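Local coordinates for hypothetical protein aq_1665 (Aquifex aeolicus, PDB 1XM7) that is of unknown function but belongs to the calcineurin-like phosphoesterase family and is therefore probably a hydrolase, at residues 99-104 and 138-143; 108-113 and 129-134. One frame throughout, in Å; residues are numbered along the deposited sequence.

Interaction 1: 99-104 and 138-143; sequences YKIIEH and ENCDLL
Ile101 reaches Glu138 and Cys140 with a single methyl group, CD1, and every close contact is apolar. Ile101 CD1 lies 3.5 Å from Glu138 CG, 3.9 Å from Glu138 CB and 4.3 Å from Cys140 SG, the isoleucine and glutamate crossing at about a right angle. Cys140 is buried, and its compact, weakly polar sulfur can pack against this methyl. With CG1 anti to the carbonyl carbon (chi1 -68°) and the chain then extended, the long arm of the isoleucine carries CD1 out to those side chains, across backbones whose nearest CA atoms, in Ile101 and Cys140, stand 8.5 Å apart. An aromatic neighbour in the same strand flanks this arm: Ile101 CG1 lies in the plane of the Tyr99 ring, at its edge, 3.9 Å from Tyr99 CD2.

Polar interactions belong to the surroundings, since no hydrogen bond joins the two segments. Glu138 suits a partly exposed place because its methylenes cover the isoleucine while the chain, bent at chi2 (-56°), takes the carboxylate on to a salt bridge between OE1 and Arg108 NH2. Asn139, a residue that tolerates positive phi well, ends the preceding helix in a Schellman motif.

Strand 107-112 lies between strands 99-104 and 142-145 in the sheet; Ile101 lies alongside the Arg108 side chain of that middle strand and reaches the C-terminal end of helix 125-137, where it also touches Ile134.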
ATOM      1  N   TYR A  99      -2.084 -10.233  -5.529  1.00 26.85           N
ATOM      2  CA  TYR A  99      -1.223 -10.421  -4.366  1.00 26.72           C
ATOM      3  C   TYR A  99       0.188 -10.724  -4.804  1.00 28.09           C
ATOM      4  O   TYR A  99       0.454 -10.929  -5.982  1.00 28.19           O
ATOM      5  CB  TYR A  99      -1.698 -11.591  -3.513  1.00 26.37           C
ATOM      6  CG  TYR A  99      -1.371 -12.926  -4.139  1.00 24.33           C
ATOM      7  CD1 TYR A  99      -2.103 -13.409  -5.216  1.00 24.28           C
ATOM      8  CD2 TYR A  99      -0.296 -13.684  -3.683  1.00 23.87           C
ATOM      9  CE1 TYR A  99      -1.774 -14.612  -5.828  1.00 24.59           C
ATOM     10  CE2 TYR A  99       0.047 -14.891  -4.288  1.00 22.80           C
ATOM     11  CZ  TYR A  99      -0.697 -15.346  -5.359  1.00 23.29           C
ATOM     12  OH  TYR A  99      -0.362 -16.529  -5.967  1.00 22.82           O
ATOM     13  N   LYS A 100       1.089 -10.775  -3.836  1.00 30.32           N
ATOM     14  CA  LYS A 100       2.481 -11.090  -4.106  1.00 32.99           C
ATOM     15  C   LYS A 100       3.042 -11.629  -2.817  1.00 33.75           C
ATOM     16  O   LYS A 100       2.781 -11.088  -1.744  1.00 33.49           O
ATOM     17  CB  LYS A 100       3.261  -9.840  -4.517  1.00 34.94           C
ATOM     18  CG  LYS A 100       4.413 -10.099  -5.483  1.00 37.58           C
ATOM     19  CD  LYS A 100       5.628 -10.693  -4.810  1.00 40.72           C
ATOM     20  CE  LYS A 100       6.809 -10.744  -5.776  1.00 41.43           C
ATOM     21  NZ  LYS A 100       6.505 -11.617  -6.947  1.00 42.73           N
ATOM     22  N   ILE A 101       3.797 -12.710  -2.918  1.00 34.50           N
ATOM     23  CA  ILE A 101       4.395 -13.287  -1.740  1.00 35.51           C
ATOM     24  C   ILE A 101       5.899 -13.098  -1.772  1.00 36.32           C
ATOM     25  O   ILE A 101       6.554 -13.331  -2.791  1.00 34.05           O
ATOM     26  CB  ILE A 101       4.049 -14.773  -1.620  1.00 34.44           C
ATOM     27  CG1 ILE A 101       2.553 -14.910  -1.343  1.00 34.05           C
ATOM     28  CG2 ILE A 101       4.848 -15.405  -0.501  1.00 34.10           C
ATOM     29  CD1 ILE A 101       2.057 -16.323  -1.299  1.00 32.96           C
ATOM     30  N   ILE A 102       6.431 -12.630  -0.651  1.00 38.04           N
ATOM     31  CA  ILE A 102       7.862 -12.416  -0.527  1.00 40.87           C
ATOM     32  C   ILE A 102       8.320 -13.021   0.793  1.00 43.23           C
ATOM     33  O   ILE A 102       7.509 -13.229   1.698  1.00 43.00           O
ATOM     34  CB  ILE A 102       8.232 -10.897  -0.583  1.00 38.79           C
ATOM     35  CG1 ILE A 102       7.657 -10.147   0.613  1.00 38.00           C
ATOM     36  CG2 ILE A 102       7.688 -10.277  -1.859  1.00 39.69           C
ATOM     37  CD1 ILE A 102       8.064  -8.694   0.646  1.00 34.34           C
ATOM     38  N   GLU A 103       9.614 -13.323   0.882  1.00 46.60           N
ATOM     39  CA  GLU A 103      10.202 -13.912   2.082  1.00 49.70           C
ATOM     40  C   GLU A 103      11.248 -12.951   2.606  1.00 49.92           C
ATOM     41  O   GLU A 103      12.109 -12.498   1.860  1.00 51.43           O
ATOM     42  CB  GLU A 103      10.867 -15.248   1.750  1.00 52.57           C
ATOM     43  CG  GLU A 103       9.961 -16.239   1.030  1.00 59.24           C
ATOM     44  CD  GLU A 103      10.694 -17.502   0.596  1.00 63.61           C
ATOM     45  OE1 GLU A 103      10.095 -18.316  -0.149  1.00 66.32           O
ATOM     46  OE2 GLU A 103      11.868 -17.680   1.001  1.00 66.32           O
ATOM     47  N   HIS A 104      11.182 -12.635   3.888  1.00 49.66           N
ATOM     48  CA  HIS A 104      12.147 -11.717   4.460  1.00 50.36           C
ATOM     49  C   HIS A 104      12.778 -12.317   5.710  1.00 52.13           C
ATOM     50  O   HIS A 104      12.068 -12.678   6.649  1.00 53.24           O
ATOM     51  CB  HIS A 104      11.458 -10.398   4.805  1.00 48.12           C
ATOM     52  CG  HIS A 104      12.372  -9.369   5.397  1.00 46.77           C
ATOM     53  ND1 HIS A 104      12.167  -8.822   6.647  1.00 44.90           N
ATOM     54  CD2 HIS A 104      13.484  -8.775   4.904  1.00 46.15           C
ATOM     55  CE1 HIS A 104      13.114  -7.936   6.897  1.00 45.05           C
ATOM     56  NE2 HIS A 104      13.925  -7.887   5.856  1.00 46.09           N
ATOM     57  N   GLU A 138      -0.519 -20.822   1.812  1.00 38.63           N
ATOM     58  CA  GLU A 138       0.928 -20.662   1.699  1.00 39.37           C
ATOM     59  C   GLU A 138       1.643 -20.586   3.044  1.00 39.42           C
ATOM     60  O   GLU A 138       2.843 -20.349   3.096  1.00 40.29           O
ATOM     61  CB  GLU A 138       1.252 -19.414   0.877  1.00 39.49           C
ATOM     62  CG  GLU A 138       0.657 -19.415  -0.518  1.00 42.70           C
ATOM     63  CD  GLU A 138       1.054 -20.640  -1.337  1.00 45.82           C
ATOM     64  OE1 GLU A 138       2.271 -20.875  -1.536  1.00 46.79           O
ATOM     65  OE2 GLU A 138       0.142 -21.369  -1.787  1.00 47.22           O
ATOM     66  N   ASN A 139       0.905 -20.780   4.129  1.00 40.35           N
ATOM     67  CA  ASN A 139       1.483 -20.743   5.469  1.00 40.68           C
ATOM     68  C   ASN A 139       2.267 -19.472   5.711  1.00 39.34           C
ATOM     69  O   ASN A 139       3.412 -19.509   6.155  1.00 40.14           O
ATOM     70  CB  ASN A 139       2.381 -21.962   5.677  1.00 42.68           C
ATOM     71  CG  ASN A 139       1.594 -23.260   5.656  1.00 47.23           C
ATOM     72  OD1 ASN A 139       0.870 -23.569   6.608  1.00 49.65           O
ATOM     73  ND2 ASN A 139       1.707 -24.016   4.557  1.00 47.88           N
ATOM     74  N   CYS A 140       1.631 -18.342   5.429  1.00 38.30           N
ATOM     75  CA  CYS A 140       2.259 -17.040   5.601  1.00 37.14           C
ATOM     76  C   CYS A 140       2.366 -16.588   7.052  1.00 37.30           C
ATOM     77  O   CYS A 140       1.522 -16.912   7.897  1.00 36.66           O
ATOM     78  CB  CYS A 140       1.511 -15.989   4.781  1.00 35.62           C
ATOM     79  SG  CYS A 140       1.658 -16.252   3.000  1.00 34.60           S
ATOM     80  N   ASP A 141       3.421 -15.831   7.327  1.00 37.29           N
ATOM     81  CA  ASP A 141       3.669 -15.329   8.663  1.00 38.34           C
ATOM     82  C   ASP A 141       3.086 -13.937   8.881  1.00 37.79           C
ATOM     83  O   ASP A 141       2.659 -13.590   9.987  1.00 39.17           O
ATOM     84  CB  ASP A 141       5.176 -15.324   8.924  1.00 40.98           C
ATOM     85  CG  ASP A 141       5.758 -16.725   8.952  1.00 42.81           C
ATOM     86  OD1 ASP A 141       5.479 -17.460   9.928  1.00 44.30           O
ATOM     87  OD2 ASP A 141       6.474 -17.099   7.995  1.00 44.04           O
ATOM     88  N   LEU A 142       3.053 -13.139   7.823  1.00 35.79           N
ATOM     89  CA  LEU A 142       2.526 -11.791   7.936  1.00 32.90           C
ATOM     90  C   LEU A 142       1.811 -11.324   6.675  1.00 31.82           C
ATOM     91  O   LEU A 142       2.101 -11.780   5.568  1.00 30.84           O
ATOM     92  CB  LEU A 142       3.667 -10.828   8.263  1.00 30.33           C
ATOM     93  CG  LEU A 142       3.366  -9.331   8.289  1.00 31.41           C
ATOM     94  CD1 LEU A 142       2.404  -8.994   9.434  1.00 29.32           C
ATOM     95  CD2 LEU A 142       4.687  -8.570   8.427  1.00 28.88           C
ATOM     96  N   LEU A 143       0.863 -10.415   6.863  1.00 30.44           N
ATOM     97  CA  LEU A 143       0.121  -9.838   5.758  1.00 27.83           C
ATOM     98  C   LEU A 143       0.279  -8.339   5.839  1.00 26.57           C
ATOM     99  O   LEU A 143      -0.033  -7.737   6.855  1.00 26.96           O
ATOM    100  CB  LEU A 143      -1.367 -10.177   5.846  1.00 26.89           C
ATOM    101  CG  LEU A 143      -2.281  -9.406   4.876  1.00 25.19           C
ATOM    102  CD1 LEU A 143      -1.911  -9.737   3.439  1.00 24.70           C
ATOM    103  CD2 LEU A 143      -3.736  -9.753   5.139  1.00 21.83           C
TER

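Interaction 2: 108-113 and 129-134; sequences RILLSH and EMVREI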
ATOM      1  N   ARG A 108       7.659 -15.486   5.932  1.00 47.72           N
ATOM      2  CA  ARG A 108       6.964 -15.366   4.654  1.00 44.31           C
ATOM      3  C   ARG A 108       5.905 -14.270   4.712  1.00 41.15           C
ATOM      4  O   ARG A 108       5.055 -14.270   5.605  1.00 40.03           O
ATOM      5  CB  ARG A 108       6.331 -16.714   4.329  1.00 46.14           C
ATOM      6  CG  ARG A 108       6.048 -16.941   2.879  1.00 47.74           C
ATOM      7  CD  ARG A 108       5.790 -18.414   2.613  1.00 49.65           C
ATOM      8  NE  ARG A 108       5.424 -18.614   1.215  1.00 53.36           N
ATOM      9  CZ  ARG A 108       5.337 -19.796   0.613  1.00 55.51           C
ATOM     10  NH1 ARG A 108       5.596 -20.913   1.285  1.00 58.92           N
ATOM     11  NH2 ARG A 108       4.977 -19.860  -0.665  1.00 55.74           N
ATOM     12  N   ILE A 109       5.949 -13.352   3.745  1.00 38.38           N
ATOM     13  CA  ILE A 109       5.025 -12.221   3.712  1.00 36.62           C
ATOM     14  C   ILE A 109       4.052 -12.128   2.530  1.00 35.84           C
ATOM     15  O   ILE A 109       4.454 -12.145   1.360  1.00 35.57           O
ATOM     16  CB  ILE A 109       5.798 -10.880   3.771  1.00 36.97           C
ATOM     17  CG1 ILE A 109       6.817 -10.906   4.914  1.00 36.28           C
ATOM     18  CG2 ILE A 109       4.818  -9.726   3.975  1.00 35.95           C
ATOM     19  CD1 ILE A 109       7.749  -9.705   4.941  1.00 34.84           C
ATOM     20  N   LEU A 110       2.768 -12.002   2.863  1.00 33.90           N
ATOM     21  CA  LEU A 110       1.711 -11.860   1.875  1.00 30.47           C
ATOM     22  C   LEU A 110       1.462 -10.370   1.701  1.00 29.67           C
ATOM     23  O   LEU A 110       1.225  -9.643   2.674  1.00 27.42           O
ATOM     24  CB  LEU A 110       0.409 -12.510   2.352  1.00 29.47           C
ATOM     25  CG  LEU A 110      -0.613 -13.043   1.333  1.00 28.29           C
ATOM     26  CD1 LEU A 110      -2.004 -12.831   1.881  1.00 27.41           C
ATOM     27  CD2 LEU A 110      -0.485 -12.364  -0.003  1.00 28.63           C
ATOM     28  N   LEU A 111       1.524  -9.932   0.451  1.00 28.84           N
ATOM     29  CA  LEU A 111       1.283  -8.548   0.094  1.00 26.64           C
ATOM     30  C   LEU A 111      -0.004  -8.515  -0.708  1.00 26.72           C
ATOM     31  O   LEU A 111      -0.119  -9.153  -1.763  1.00 26.73           O
ATOM     32  CB  LEU A 111       2.412  -8.021  -0.779  1.00 26.82           C
ATOM     33  CG  LEU A 111       3.842  -8.181  -0.270  1.00 28.70           C
ATOM     34  CD1 LEU A 111       4.778  -7.651  -1.330  1.00 27.61           C
ATOM     35  CD2 LEU A 111       4.034  -7.439   1.044  1.00 25.24           C
ATOM     36  N   SER A 112      -0.975  -7.778  -0.201  1.00 26.08           N
ATOM     37  CA  SER A 112      -2.246  -7.650  -0.882  1.00 25.71           C
ATOM     38  C   SER A 112      -2.824  -6.278  -0.556  1.00 26.88           C
ATOM     39  O   SER A 112      -2.395  -5.634   0.401  1.00 29.22           O
ATOM     40  CB  SER A 112      -3.190  -8.739  -0.409  1.00 24.80           C
ATOM     41  OG  SER A 112      -4.364  -8.739  -1.190  1.00 26.44           O
ATOM     42  N   HIS A 113      -3.773  -5.810  -1.356  1.00 25.66           N
ATOM     43  CA  HIS A 113      -4.384  -4.521  -1.088  1.00 24.12           C
ATOM     44  C   HIS A 113      -5.466  -4.697  -0.038  1.00 24.01           C
ATOM     45  O   HIS A 113      -5.676  -3.835   0.803  1.00 23.82           O
ATOM     46  CB  HIS A 113      -5.022  -3.958  -2.352  1.00 23.63           C
ATOM     47  CG  HIS A 113      -5.884  -2.759  -2.106  1.00 23.04           C
ATOM     48  ND1 HIS A 113      -5.366  -1.518  -1.803  1.00 22.17           N
ATOM     49  CD2 HIS A 113      -7.229  -2.621  -2.081  1.00 22.29           C
ATOM     50  CE1 HIS A 113      -6.357  -0.667  -1.600  1.00 22.42           C
ATOM     51  NE2 HIS A 113      -7.497  -1.310  -1.763  1.00 21.46           N
ATOM     52  N   GLU A 129     -11.743 -12.798   1.616  1.00 27.53           N
ATOM     53  CA  GLU A 129     -11.660 -14.244   1.783  1.00 28.14           C
ATOM     54  C   GLU A 129     -10.521 -14.866   0.984  1.00 28.06           C
ATOM     55  O   GLU A 129      -9.915 -15.842   1.408  1.00 29.01           O
ATOM     56  CB  GLU A 129     -12.983 -14.888   1.378  1.00 28.33           C
ATOM     57  CG  GLU A 129     -12.892 -16.374   1.121  1.00 29.44           C
ATOM     58  CD  GLU A 129     -14.175 -16.932   0.527  1.00 31.99           C
ATOM     59  OE1 GLU A 129     -14.796 -16.245  -0.318  1.00 29.56           O
ATOM     60  OE2 GLU A 129     -14.550 -18.068   0.893  1.00 34.54           O
ATOM     61  N   MET A 130     -10.235 -14.309  -0.180  1.00 28.47           N
ATOM     62  CA  MET A 130      -9.166 -14.840  -1.009  1.00 28.61           C
ATOM     63  C   MET A 130      -7.827 -14.615  -0.316  1.00 29.37           C
ATOM     64  O   MET A 130      -6.967 -15.495  -0.297  1.00 29.60           O
ATOM     65  CB  MET A 130      -9.190 -14.162  -2.377  1.00 29.01           C
ATOM     66  CG  MET A 130     -10.456 -14.460  -3.194  1.00 30.77           C
ATOM     67  SD  MET A 130     -10.643 -16.219  -3.565  1.00 30.83           S
ATOM     68  CE  MET A 130     -10.743 -16.121  -5.235  1.00 34.34           C
ATOM     69  N   VAL A 131      -7.664 -13.432   0.266  1.00 29.21           N
ATOM     70  CA  VAL A 131      -6.438 -13.078   0.974  1.00 29.16           C
ATOM     71  C   VAL A 131      -6.181 -14.062   2.115  1.00 30.05           C
ATOM     72  O   VAL A 131      -5.067 -14.561   2.286  1.00 31.07           O
ATOM     73  CB  VAL A 131      -6.534 -11.637   1.551  1.00 28.64           C
ATOM     74  CG1 VAL A 131      -5.322 -11.339   2.422  1.00 26.74           C
ATOM     75  CG2 VAL A 131      -6.628 -10.622   0.411  1.00 29.01           C
ATOM     76  N   ARG A 132      -7.221 -14.319   2.903  1.00 30.53           N
ATOM     77  CA  ARG A 132      -7.129 -15.254   4.010  1.00 32.53           C
ATOM     78  C   ARG A 132      -6.749 -16.616   3.439  1.00 33.31           C
ATOM     79  O   ARG A 132      -5.805 -17.258   3.895  1.00 34.42           O
ATOM     80  CB  ARG A 132      -8.472 -15.369   4.726  1.00 30.46           C
ATOM     81  CG  ARG A 132      -9.005 -14.063   5.260  1.00 31.08           C
ATOM     82  CD  ARG A 132     -10.071 -14.317   6.321  1.00 30.47           C
ATOM     83  NE  ARG A 132     -11.287 -14.913   5.776  1.00 33.12           N
ATOM     84  CZ  ARG A 132     -12.310 -14.218   5.286  1.00 32.19           C
ATOM     85  NH1 ARG A 132     -12.268 -12.897   5.274  1.00 33.43           N
ATOM     86  NH2 ARG A 132     -13.378 -14.841   4.807  1.00 30.34           N
ATOM     87  N   GLU A 133      -7.483 -17.041   2.419  1.00 33.41           N
ATOM     88  CA  GLU A 133      -7.223 -18.327   1.799  1.00 34.37           C
ATOM     89  C   GLU A 133      -5.763 -18.480   1.413  1.00 32.92           C
ATOM     90  O   GLU A 133      -5.117 -19.460   1.794  1.00 33.80           O
ATOM     91  CB  GLU A 133      -8.129 -18.514   0.582  1.00 36.35           C
ATOM     92  CG  GLU A 133      -8.866 -19.849   0.590  1.00 43.01           C
ATOM     93  CD  GLU A 133      -9.295 -20.281   1.997  1.00 46.82           C
ATOM     94  OE1 GLU A 133     -10.123 -19.576   2.634  1.00 46.86           O
ATOM     95  OE2 GLU A 133      -8.789 -21.330   2.465  1.00 47.84           O
ATOM     96  N   ILE A 134      -5.234 -17.510   0.675  1.00 32.26           N
ATOM     97  CA  ILE A 134      -3.829 -17.551   0.259  1.00 30.61           C
ATOM     98  C   ILE A 134      -2.930 -17.623   1.489  1.00 31.22           C
ATOM     99  O   ILE A 134      -2.028 -18.460   1.573  1.00 30.85           O
ATOM    100  CB  ILE A 134      -3.438 -16.290  -0.536  1.00 28.76           C
ATOM    101  CG1 ILE A 134      -4.069 -16.322  -1.928  1.00 27.25           C
ATOM    102  CG2 ILE A 134      -1.922 -16.172  -0.610  1.00 26.24           C
ATOM    103  CD1 ILE A 134      -3.918 -15.010  -2.680  1.00 26.79           C
TER
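Val131 packs against both Leu110 and Ser112 of the strand, using a different branch for each. Its CG1 comes within 3.7 Å of Leu110 CD1, the two side chains meeting obliquely, and Leu110 CD1 also lies 3.5 Å from Val131 O, so the methyl rests on helix backbone as well as side chain. The other branch, Val131 CG2, sits 3.4 Å from Ser112 OG. This hydroxyl is buried, but its hydrogen bond to Phe98 O satisfies it, and a small serine lets the helix come close at that end of the strand.

Arg132 points away from the strand: its guanidinium lies with one face over Glu129 CA and donates through NH1 to Ala116 O. One turn after Val131, Ile134 returns to the interface. Its CG2, anti to the backbone N (chi1 -72° for CG1), lies 3.9 Å from Leu110 CG, and the side chains cross nearly perpendicularly. Leu110 thus sits against both: CD1 touches Val131, while CG and CD2 face Ile134 CG2. Were Leu110 replaced by alanine, CG and both methyls would go, which is likely to open a gap beneath the helix and leave Val131 CG1 and Ile134 CG2 without their partner on the strand.

Strand and helix run nearly antiparallel (164°) with axes 9.9 Å apart, as expected of a beta-alpha-beta crossover, here strand 107-112, helix 125-137 and strand 142-145. Following Ser112, His113 gathers with Asp9, Asp52 and His147, a cluster consistent with the metal site of calcineurin-like phosphoesterases.

In the fold
The two contacts lie on the same sheet, their centres 7 Å apart; the first follows helix 125-137 where it ends and the second uses its middle. Interaction 2 is the more deeply buried: it seats the helix on strand 107-112 and buries 181 Å², both sides summed, through branched aliphatic side chains and one serine. Interaction 1 buries 100 Å² just past the C-terminal end of the helix, against the outermost strand 99-104, and is only partly buried, which fits its mixture of methyl, thiol and the methylenes of a charged residue. Strand 107-112 couples the two, probably donating a backbone hydrogen bond from Ile109 N to Ile102 O, while Leu143 packs on Leu110 from the opposite neighbouring strand.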